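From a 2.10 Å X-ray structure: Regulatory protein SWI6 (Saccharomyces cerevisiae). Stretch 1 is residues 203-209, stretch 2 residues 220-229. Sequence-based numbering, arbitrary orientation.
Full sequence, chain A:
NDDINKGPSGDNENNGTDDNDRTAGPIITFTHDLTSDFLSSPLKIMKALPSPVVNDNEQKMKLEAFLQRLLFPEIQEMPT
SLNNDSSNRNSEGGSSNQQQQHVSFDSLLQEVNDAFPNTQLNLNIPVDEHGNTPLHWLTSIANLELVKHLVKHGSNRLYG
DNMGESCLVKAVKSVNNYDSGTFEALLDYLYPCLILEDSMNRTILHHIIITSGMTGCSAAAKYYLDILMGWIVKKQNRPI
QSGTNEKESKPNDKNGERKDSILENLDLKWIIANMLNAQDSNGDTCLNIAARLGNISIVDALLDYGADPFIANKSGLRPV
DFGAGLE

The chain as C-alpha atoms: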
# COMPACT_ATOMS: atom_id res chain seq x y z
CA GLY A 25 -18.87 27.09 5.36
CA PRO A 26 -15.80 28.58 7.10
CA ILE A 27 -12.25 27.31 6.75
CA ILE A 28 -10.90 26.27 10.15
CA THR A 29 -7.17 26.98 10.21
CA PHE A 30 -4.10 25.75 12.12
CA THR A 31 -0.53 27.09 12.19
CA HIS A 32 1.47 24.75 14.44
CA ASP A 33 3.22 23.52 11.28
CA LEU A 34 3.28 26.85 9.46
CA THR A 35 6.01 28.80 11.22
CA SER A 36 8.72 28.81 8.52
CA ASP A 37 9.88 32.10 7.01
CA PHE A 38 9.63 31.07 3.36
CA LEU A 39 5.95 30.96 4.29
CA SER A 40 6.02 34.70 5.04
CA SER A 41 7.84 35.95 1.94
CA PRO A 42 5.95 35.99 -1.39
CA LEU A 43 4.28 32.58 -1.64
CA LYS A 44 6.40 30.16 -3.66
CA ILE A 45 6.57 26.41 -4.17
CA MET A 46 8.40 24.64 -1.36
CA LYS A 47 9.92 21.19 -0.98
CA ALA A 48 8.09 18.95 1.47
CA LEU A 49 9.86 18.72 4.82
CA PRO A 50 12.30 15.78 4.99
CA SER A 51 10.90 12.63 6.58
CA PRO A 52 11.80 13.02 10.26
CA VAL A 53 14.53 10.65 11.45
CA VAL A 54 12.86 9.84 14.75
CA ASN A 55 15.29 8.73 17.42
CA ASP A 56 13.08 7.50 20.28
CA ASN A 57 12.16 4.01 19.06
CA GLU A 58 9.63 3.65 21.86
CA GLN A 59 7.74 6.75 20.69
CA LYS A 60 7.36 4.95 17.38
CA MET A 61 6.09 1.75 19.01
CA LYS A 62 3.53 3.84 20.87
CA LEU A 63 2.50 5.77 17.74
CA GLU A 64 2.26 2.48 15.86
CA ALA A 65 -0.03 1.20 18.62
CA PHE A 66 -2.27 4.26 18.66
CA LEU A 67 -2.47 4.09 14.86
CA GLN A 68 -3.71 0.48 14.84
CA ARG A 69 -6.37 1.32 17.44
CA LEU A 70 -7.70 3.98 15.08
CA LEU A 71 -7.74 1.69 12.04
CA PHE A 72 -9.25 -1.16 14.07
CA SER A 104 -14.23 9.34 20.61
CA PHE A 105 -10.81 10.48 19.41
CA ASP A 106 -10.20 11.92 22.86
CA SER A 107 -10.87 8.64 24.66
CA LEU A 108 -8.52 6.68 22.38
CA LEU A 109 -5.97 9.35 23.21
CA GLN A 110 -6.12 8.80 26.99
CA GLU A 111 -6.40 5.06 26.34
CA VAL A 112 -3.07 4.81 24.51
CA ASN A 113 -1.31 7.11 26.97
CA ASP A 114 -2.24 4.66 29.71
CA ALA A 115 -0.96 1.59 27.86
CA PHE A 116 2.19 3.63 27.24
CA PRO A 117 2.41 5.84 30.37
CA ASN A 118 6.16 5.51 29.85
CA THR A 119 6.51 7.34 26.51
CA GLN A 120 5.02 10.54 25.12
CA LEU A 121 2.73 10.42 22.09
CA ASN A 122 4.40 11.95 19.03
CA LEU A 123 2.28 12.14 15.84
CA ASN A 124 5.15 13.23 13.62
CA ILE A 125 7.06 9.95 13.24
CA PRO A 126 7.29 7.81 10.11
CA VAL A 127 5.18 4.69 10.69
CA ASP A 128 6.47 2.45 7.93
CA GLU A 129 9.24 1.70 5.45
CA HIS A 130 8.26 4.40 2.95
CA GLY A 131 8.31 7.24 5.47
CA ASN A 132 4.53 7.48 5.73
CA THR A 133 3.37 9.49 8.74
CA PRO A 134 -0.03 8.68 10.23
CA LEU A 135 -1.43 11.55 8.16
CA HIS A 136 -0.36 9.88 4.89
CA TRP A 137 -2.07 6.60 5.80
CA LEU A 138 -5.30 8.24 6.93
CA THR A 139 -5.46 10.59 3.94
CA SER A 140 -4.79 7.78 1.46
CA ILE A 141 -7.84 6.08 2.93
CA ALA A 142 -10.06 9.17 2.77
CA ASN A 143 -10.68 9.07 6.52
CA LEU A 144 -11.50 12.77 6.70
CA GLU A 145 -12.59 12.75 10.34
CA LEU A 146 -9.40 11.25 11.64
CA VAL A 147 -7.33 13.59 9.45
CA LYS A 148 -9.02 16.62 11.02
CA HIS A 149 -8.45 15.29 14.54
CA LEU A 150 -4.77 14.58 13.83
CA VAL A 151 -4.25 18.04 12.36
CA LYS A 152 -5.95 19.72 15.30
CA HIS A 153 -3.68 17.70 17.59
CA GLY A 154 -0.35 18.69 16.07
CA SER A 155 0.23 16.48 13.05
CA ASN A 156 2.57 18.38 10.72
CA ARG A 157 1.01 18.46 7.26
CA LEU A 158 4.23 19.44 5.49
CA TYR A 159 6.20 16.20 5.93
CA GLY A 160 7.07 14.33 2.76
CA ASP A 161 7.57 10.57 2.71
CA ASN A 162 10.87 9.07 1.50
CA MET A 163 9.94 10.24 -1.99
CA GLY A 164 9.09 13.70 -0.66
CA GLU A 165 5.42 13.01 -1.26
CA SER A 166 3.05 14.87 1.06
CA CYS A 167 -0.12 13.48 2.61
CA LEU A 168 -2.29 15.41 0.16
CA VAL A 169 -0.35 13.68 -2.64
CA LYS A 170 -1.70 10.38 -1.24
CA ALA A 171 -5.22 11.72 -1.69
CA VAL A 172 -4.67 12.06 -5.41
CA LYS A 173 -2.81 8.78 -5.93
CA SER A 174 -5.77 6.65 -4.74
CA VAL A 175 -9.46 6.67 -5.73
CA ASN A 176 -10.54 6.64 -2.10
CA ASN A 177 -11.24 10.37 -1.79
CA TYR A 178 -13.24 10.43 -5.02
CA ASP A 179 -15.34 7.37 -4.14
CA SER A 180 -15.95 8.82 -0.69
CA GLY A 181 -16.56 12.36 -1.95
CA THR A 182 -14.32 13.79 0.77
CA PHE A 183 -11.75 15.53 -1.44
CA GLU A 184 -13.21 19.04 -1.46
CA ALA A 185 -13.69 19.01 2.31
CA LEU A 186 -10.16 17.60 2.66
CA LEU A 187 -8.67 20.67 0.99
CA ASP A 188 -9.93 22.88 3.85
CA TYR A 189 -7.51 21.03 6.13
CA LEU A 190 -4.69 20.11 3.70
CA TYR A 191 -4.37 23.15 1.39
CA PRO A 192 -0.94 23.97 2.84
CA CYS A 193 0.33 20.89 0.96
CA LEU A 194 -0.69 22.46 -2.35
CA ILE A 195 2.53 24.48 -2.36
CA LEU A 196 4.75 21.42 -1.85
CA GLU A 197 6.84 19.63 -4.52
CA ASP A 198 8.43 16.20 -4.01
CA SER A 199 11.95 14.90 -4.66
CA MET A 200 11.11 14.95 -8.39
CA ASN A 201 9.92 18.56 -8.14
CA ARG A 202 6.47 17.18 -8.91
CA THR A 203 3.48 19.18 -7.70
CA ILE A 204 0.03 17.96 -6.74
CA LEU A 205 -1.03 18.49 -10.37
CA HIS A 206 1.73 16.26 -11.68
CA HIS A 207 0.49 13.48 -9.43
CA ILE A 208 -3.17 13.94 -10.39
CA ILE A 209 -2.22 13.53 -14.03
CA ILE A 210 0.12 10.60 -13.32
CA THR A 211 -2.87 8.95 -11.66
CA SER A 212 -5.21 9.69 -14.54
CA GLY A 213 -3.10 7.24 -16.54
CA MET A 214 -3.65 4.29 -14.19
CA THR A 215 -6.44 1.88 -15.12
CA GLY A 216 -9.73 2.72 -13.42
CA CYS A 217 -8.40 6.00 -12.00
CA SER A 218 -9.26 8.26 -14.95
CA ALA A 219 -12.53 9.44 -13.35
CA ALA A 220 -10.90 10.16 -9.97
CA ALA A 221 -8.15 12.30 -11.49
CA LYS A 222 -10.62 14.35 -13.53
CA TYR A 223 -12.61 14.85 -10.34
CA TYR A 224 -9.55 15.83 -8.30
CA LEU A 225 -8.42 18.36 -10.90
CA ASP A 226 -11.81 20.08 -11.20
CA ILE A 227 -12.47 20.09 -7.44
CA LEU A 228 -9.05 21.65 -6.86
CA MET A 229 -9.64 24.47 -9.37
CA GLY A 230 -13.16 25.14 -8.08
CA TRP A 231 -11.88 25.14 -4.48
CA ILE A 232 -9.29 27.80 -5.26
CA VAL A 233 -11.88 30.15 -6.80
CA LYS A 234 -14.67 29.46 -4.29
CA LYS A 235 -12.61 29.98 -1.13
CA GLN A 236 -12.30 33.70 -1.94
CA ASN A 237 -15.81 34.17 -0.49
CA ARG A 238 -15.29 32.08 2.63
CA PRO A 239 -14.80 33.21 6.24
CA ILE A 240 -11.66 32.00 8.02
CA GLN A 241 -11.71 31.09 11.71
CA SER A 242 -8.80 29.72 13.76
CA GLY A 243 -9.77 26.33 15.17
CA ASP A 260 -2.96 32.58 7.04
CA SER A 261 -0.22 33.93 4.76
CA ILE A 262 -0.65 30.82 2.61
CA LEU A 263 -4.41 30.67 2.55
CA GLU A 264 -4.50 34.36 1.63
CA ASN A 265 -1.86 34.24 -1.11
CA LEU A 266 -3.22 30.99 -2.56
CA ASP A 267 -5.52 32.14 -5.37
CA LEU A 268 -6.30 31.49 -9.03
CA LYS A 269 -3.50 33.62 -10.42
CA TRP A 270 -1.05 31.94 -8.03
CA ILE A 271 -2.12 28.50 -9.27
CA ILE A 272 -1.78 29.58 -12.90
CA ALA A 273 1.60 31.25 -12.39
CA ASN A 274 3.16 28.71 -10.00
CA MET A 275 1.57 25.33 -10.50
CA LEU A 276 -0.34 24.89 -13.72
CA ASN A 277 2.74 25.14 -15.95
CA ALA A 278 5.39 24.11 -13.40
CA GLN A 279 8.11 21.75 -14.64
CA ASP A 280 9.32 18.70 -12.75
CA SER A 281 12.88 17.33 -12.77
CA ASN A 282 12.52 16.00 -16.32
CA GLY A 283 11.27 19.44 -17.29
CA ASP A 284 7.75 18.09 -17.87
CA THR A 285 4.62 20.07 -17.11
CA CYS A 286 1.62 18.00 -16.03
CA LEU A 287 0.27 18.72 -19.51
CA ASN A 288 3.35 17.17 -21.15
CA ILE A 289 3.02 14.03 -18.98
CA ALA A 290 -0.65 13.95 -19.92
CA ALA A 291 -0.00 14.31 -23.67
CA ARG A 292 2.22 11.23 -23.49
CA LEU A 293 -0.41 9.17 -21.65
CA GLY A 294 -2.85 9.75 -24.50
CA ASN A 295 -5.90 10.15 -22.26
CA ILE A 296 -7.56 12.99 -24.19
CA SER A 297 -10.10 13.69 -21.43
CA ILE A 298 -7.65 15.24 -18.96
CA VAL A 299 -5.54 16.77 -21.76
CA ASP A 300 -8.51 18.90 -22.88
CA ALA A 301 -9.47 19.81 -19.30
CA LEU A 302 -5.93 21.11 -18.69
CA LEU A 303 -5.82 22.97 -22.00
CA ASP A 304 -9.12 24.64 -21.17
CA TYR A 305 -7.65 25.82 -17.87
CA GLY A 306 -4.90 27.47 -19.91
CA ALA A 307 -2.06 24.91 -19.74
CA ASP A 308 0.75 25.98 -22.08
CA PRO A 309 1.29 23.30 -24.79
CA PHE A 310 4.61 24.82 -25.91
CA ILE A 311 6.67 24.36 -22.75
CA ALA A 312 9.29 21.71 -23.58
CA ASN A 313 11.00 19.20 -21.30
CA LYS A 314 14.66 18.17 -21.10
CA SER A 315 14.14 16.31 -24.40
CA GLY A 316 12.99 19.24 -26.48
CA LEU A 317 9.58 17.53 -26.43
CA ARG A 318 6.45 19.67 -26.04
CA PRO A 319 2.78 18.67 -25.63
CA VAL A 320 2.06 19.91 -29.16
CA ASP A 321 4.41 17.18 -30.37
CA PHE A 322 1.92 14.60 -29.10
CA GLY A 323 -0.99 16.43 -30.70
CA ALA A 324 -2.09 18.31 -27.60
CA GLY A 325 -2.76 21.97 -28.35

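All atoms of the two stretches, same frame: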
# COMPACT_ATOMS: atom_id res chain seq x y z
N THR A 203 4.53 18.54 -8.49
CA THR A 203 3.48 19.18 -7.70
C THR A 203 2.28 18.26 -7.59
O THR A 203 2.28 17.14 -8.12
CB THR A 203 3.04 20.47 -8.37
OG1 THR A 203 2.23 20.17 -9.52
CG2 THR A 203 4.27 21.27 -8.82
N ILE A 204 1.24 18.74 -6.90
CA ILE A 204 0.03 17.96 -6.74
C ILE A 204 -0.61 17.71 -8.11
O ILE A 204 -1.22 16.66 -8.33
CB ILE A 204 -0.98 18.68 -5.81
CG1 ILE A 204 -2.19 17.77 -5.56
CG2 ILE A 204 -1.42 19.99 -6.41
CD1 ILE A 204 -1.86 16.56 -4.68
N LEU A 205 -0.46 18.66 -9.03
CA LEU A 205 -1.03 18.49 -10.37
C LEU A 205 -0.31 17.41 -11.15
O LEU A 205 -0.93 16.71 -11.93
CB LEU A 205 -0.98 19.79 -11.18
CG LEU A 205 -1.94 20.91 -10.77
CD1 LEU A 205 -1.88 22.04 -11.80
CD2 LEU A 205 -3.35 20.33 -10.67
N HIS A 206 0.99 17.29 -10.95
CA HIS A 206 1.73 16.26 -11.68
C HIS A 206 1.20 14.90 -11.26
O HIS A 206 1.00 14.03 -12.09
CB HIS A 206 3.23 16.33 -11.38
CG HIS A 206 3.96 17.37 -12.16
ND1 HIS A 206 4.39 18.56 -11.59
CD2 HIS A 206 4.37 17.40 -13.45
CE1 HIS A 206 5.03 19.27 -12.51
NE2 HIS A 206 5.03 18.59 -13.64
N HIS A 207 0.98 14.74 -9.96
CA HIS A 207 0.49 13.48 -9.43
C HIS A 207 -0.93 13.16 -9.88
O HIS A 207 -1.24 11.99 -10.15
CB HIS A 207 0.59 13.47 -7.90
CG HIS A 207 2.00 13.37 -7.39
ND1 HIS A 207 2.76 12.22 -7.51
CD2 HIS A 207 2.80 14.28 -6.80
CE1 HIS A 207 3.96 12.43 -7.01
NE2 HIS A 207 4.01 13.68 -6.57
N ILE A 208 -1.79 14.17 -9.96
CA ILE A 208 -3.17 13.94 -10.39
C ILE A 208 -3.12 13.34 -11.80
O ILE A 208 -3.73 12.31 -12.08
CB ILE A 208 -3.99 15.26 -10.43
CG1 ILE A 208 -4.21 15.78 -9.00
CG2 ILE A 208 -5.32 15.03 -11.14
CD1 ILE A 208 -5.10 16.99 -8.91
N ILE A 209 -2.37 14.00 -12.67
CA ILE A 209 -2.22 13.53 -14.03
C ILE A 209 -1.58 12.15 -14.09
O ILE A 209 -2.03 11.29 -14.83
CB ILE A 209 -1.41 14.54 -14.86
CG1 ILE A 209 -2.36 15.55 -15.51
CG2 ILE A 209 -0.59 13.83 -15.92
CD1 ILE A 209 -3.20 16.35 -14.53
N ALA A 220 -11.39 9.53 -11.19
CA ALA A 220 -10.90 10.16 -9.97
C ALA A 220 -10.01 11.37 -10.25
O ALA A 220 -10.17 12.43 -9.66
CB ALA A 220 -10.13 9.15 -9.12
N ALA A 221 -9.06 11.21 -11.17
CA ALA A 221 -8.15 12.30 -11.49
C ALA A 221 -8.87 13.50 -12.11
O ALA A 221 -8.52 14.65 -11.84
CB ALA A 221 -7.05 11.81 -12.43
N LYS A 222 -9.88 13.25 -12.93
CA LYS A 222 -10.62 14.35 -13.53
C LYS A 222 -11.30 15.08 -12.38
O LYS A 222 -11.26 16.31 -12.29
CB LYS A 222 -11.68 13.80 -14.49
CG LYS A 222 -12.56 14.87 -15.17
CD LYS A 222 -11.77 15.64 -16.23
CE LYS A 222 -12.70 16.35 -17.20
NZ LYS A 222 -13.58 17.37 -16.55
N TYR A 223 -11.91 14.31 -11.50
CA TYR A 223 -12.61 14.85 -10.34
C TYR A 223 -11.70 15.68 -9.44
O TYR A 223 -12.05 16.78 -9.02
CB TYR A 223 -13.20 13.69 -9.54
CG TYR A 223 -13.86 14.08 -8.23
CD1 TYR A 223 -15.19 14.49 -8.21
CD2 TYR A 223 -13.18 13.95 -7.02
CE1 TYR A 223 -15.84 14.76 -7.01
CE2 TYR A 223 -13.82 14.23 -5.81
CZ TYR A 223 -15.15 14.62 -5.82
OH TYR A 223 -15.81 14.81 -4.63
N TYR A 224 -10.52 15.14 -9.14
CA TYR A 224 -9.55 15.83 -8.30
C TYR A 224 -9.13 17.17 -8.90
O TYR A 224 -9.11 18.21 -8.22
CB TYR A 224 -8.32 14.94 -8.07
CG TYR A 224 -8.59 13.71 -7.21
CD1 TYR A 224 -7.86 12.55 -7.39
CD2 TYR A 224 -9.58 13.73 -6.22
CE1 TYR A 224 -8.09 11.41 -6.59
CE2 TYR A 224 -9.84 12.59 -5.42
CZ TYR A 224 -9.08 11.44 -5.62
OH TYR A 224 -9.33 10.31 -4.87
N LEU A 225 -8.83 17.15 -10.19
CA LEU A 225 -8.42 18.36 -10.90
C LEU A 225 -9.49 19.44 -10.85
O LEU A 225 -9.20 20.59 -10.50
CB LEU A 225 -8.09 18.04 -12.36
CG LEU A 225 -7.82 19.25 -13.27
CD1 LEU A 225 -6.70 20.10 -12.67
CD2 LEU A 225 -7.42 18.76 -14.65
N ASP A 226 -10.73 19.09 -11.20
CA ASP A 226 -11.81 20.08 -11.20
C ASP A 226 -12.15 20.58 -9.80
O ASP A 226 -12.38 21.76 -9.61
CB ASP A 226 -13.07 19.53 -11.88
CG ASP A 226 -12.87 19.28 -13.37
OD1 ASP A 226 -12.01 19.96 -13.98
OD2 ASP A 226 -13.58 18.42 -13.93
N ILE A 227 -12.18 19.68 -8.82
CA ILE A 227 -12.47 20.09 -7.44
C ILE A 227 -11.40 21.06 -6.95
O ILE A 227 -11.71 22.03 -6.28
CB ILE A 227 -12.51 18.88 -6.46
CG1 ILE A 227 -13.79 18.07 -6.67
CG2 ILE A 227 -12.43 19.36 -5.02
CD1 ILE A 227 -15.05 18.87 -6.47
N LEU A 228 -10.14 20.78 -7.28
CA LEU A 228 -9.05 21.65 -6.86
C LEU A 228 -9.20 23.07 -7.44
O LEU A 228 -9.05 24.06 -6.72
CB LEU A 228 -7.70 21.05 -7.29
CG LEU A 228 -6.44 21.90 -7.02
CD1 LEU A 228 -6.47 22.41 -5.60
CD2 LEU A 228 -5.19 21.07 -7.25
N MET A 229 -9.48 23.16 -8.74
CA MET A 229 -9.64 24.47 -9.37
C MET A 229 -10.86 25.21 -8.78
O MET A 229 -10.77 26.39 -8.44
CB MET A 229 -9.78 24.32 -10.89
CG MET A 229 -8.52 23.80 -11.59
SD MET A 229 -7.06 24.86 -11.30
CE MET A 229 -7.56 26.32 -12.24

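Two nearly antiparallel helices pack through a small contact made mainly by apolar side chains, in which Ile208 of the first is the knob and four residues of the second form the hole. The axes of helix 204-209 and helix 220-229 come within 9.6 Å, with 154° between their N-to-C directions, and the two stretches together bury 320 Å². No hydrogen bond crosses between them, so side-chain packing carries the contact.

Ile208 is the residue most covered by the opposing helix. Its CA-to-CB bond points toward that helix, and its side chain sits among Ala221, Tyr224, Leu225 and Leu228. Its CG2 lies 3.9 Å from Ala221 CB and 4.3 Å from Leu225 CB, while its CD1, extended by the m,t rotamer, reaches 3.9 Å from Tyr224 CB and 4.4 Å from Leu228 CD2. The helices are closest in backbone here, with Ile208 CA 5.4 Å from Ala221 CA. The small methyl of Ala221 accompanies this near approach, and Ile208 CG2 rests 3.3 Å from Ala221 O. That carbonyl is not left unpaired: Ala221 O accepts the helical hydrogen bond from Leu225 N at 3.0 Å.

One turn earlier in the first helix, the packing passes to Leu228, in keeping with the antiparallel run. Ile204 CG2 and Leu228 CD2 are 4.0 Å apart. Leu205 starts out sideways, but its end comes nearer the second helix, placing Leu205 CD2 3.9 Å from Leu225 CD1 and 4.0 Å from Leu228 CD2. Leu228 CD2 is thus a shared point of contact for Ile204, Leu205 and Ile208. Tyr224 contributes through the base of its side chain; its CA-to-CB bond points toward the first helix, but its end leads away, and its OH is hydrogen-bonded elsewhere in the structure.

The side-chain hydrogen bonds found here lie within a stretch or reach elsewhere in the structure; none crosses the contact. Thr203, at the N-cap position, accepts a weak capping bond from Leu205 N to its OG1 at 3.1 Å, and its own backbone N donates to His206 ND1, also at 3.1 Å and with a nearly straight N-H...acceptor angle of 165°. These bonds tie the start of the first helix together while His206 and His207 stay out of reach of the second. On the second helix, the CA-to-CB bond of Lys222 points away from the first helix, and its NZ forms a salt bridge with Asp226 OD2 at 2.8 Å, one turn along the same helix.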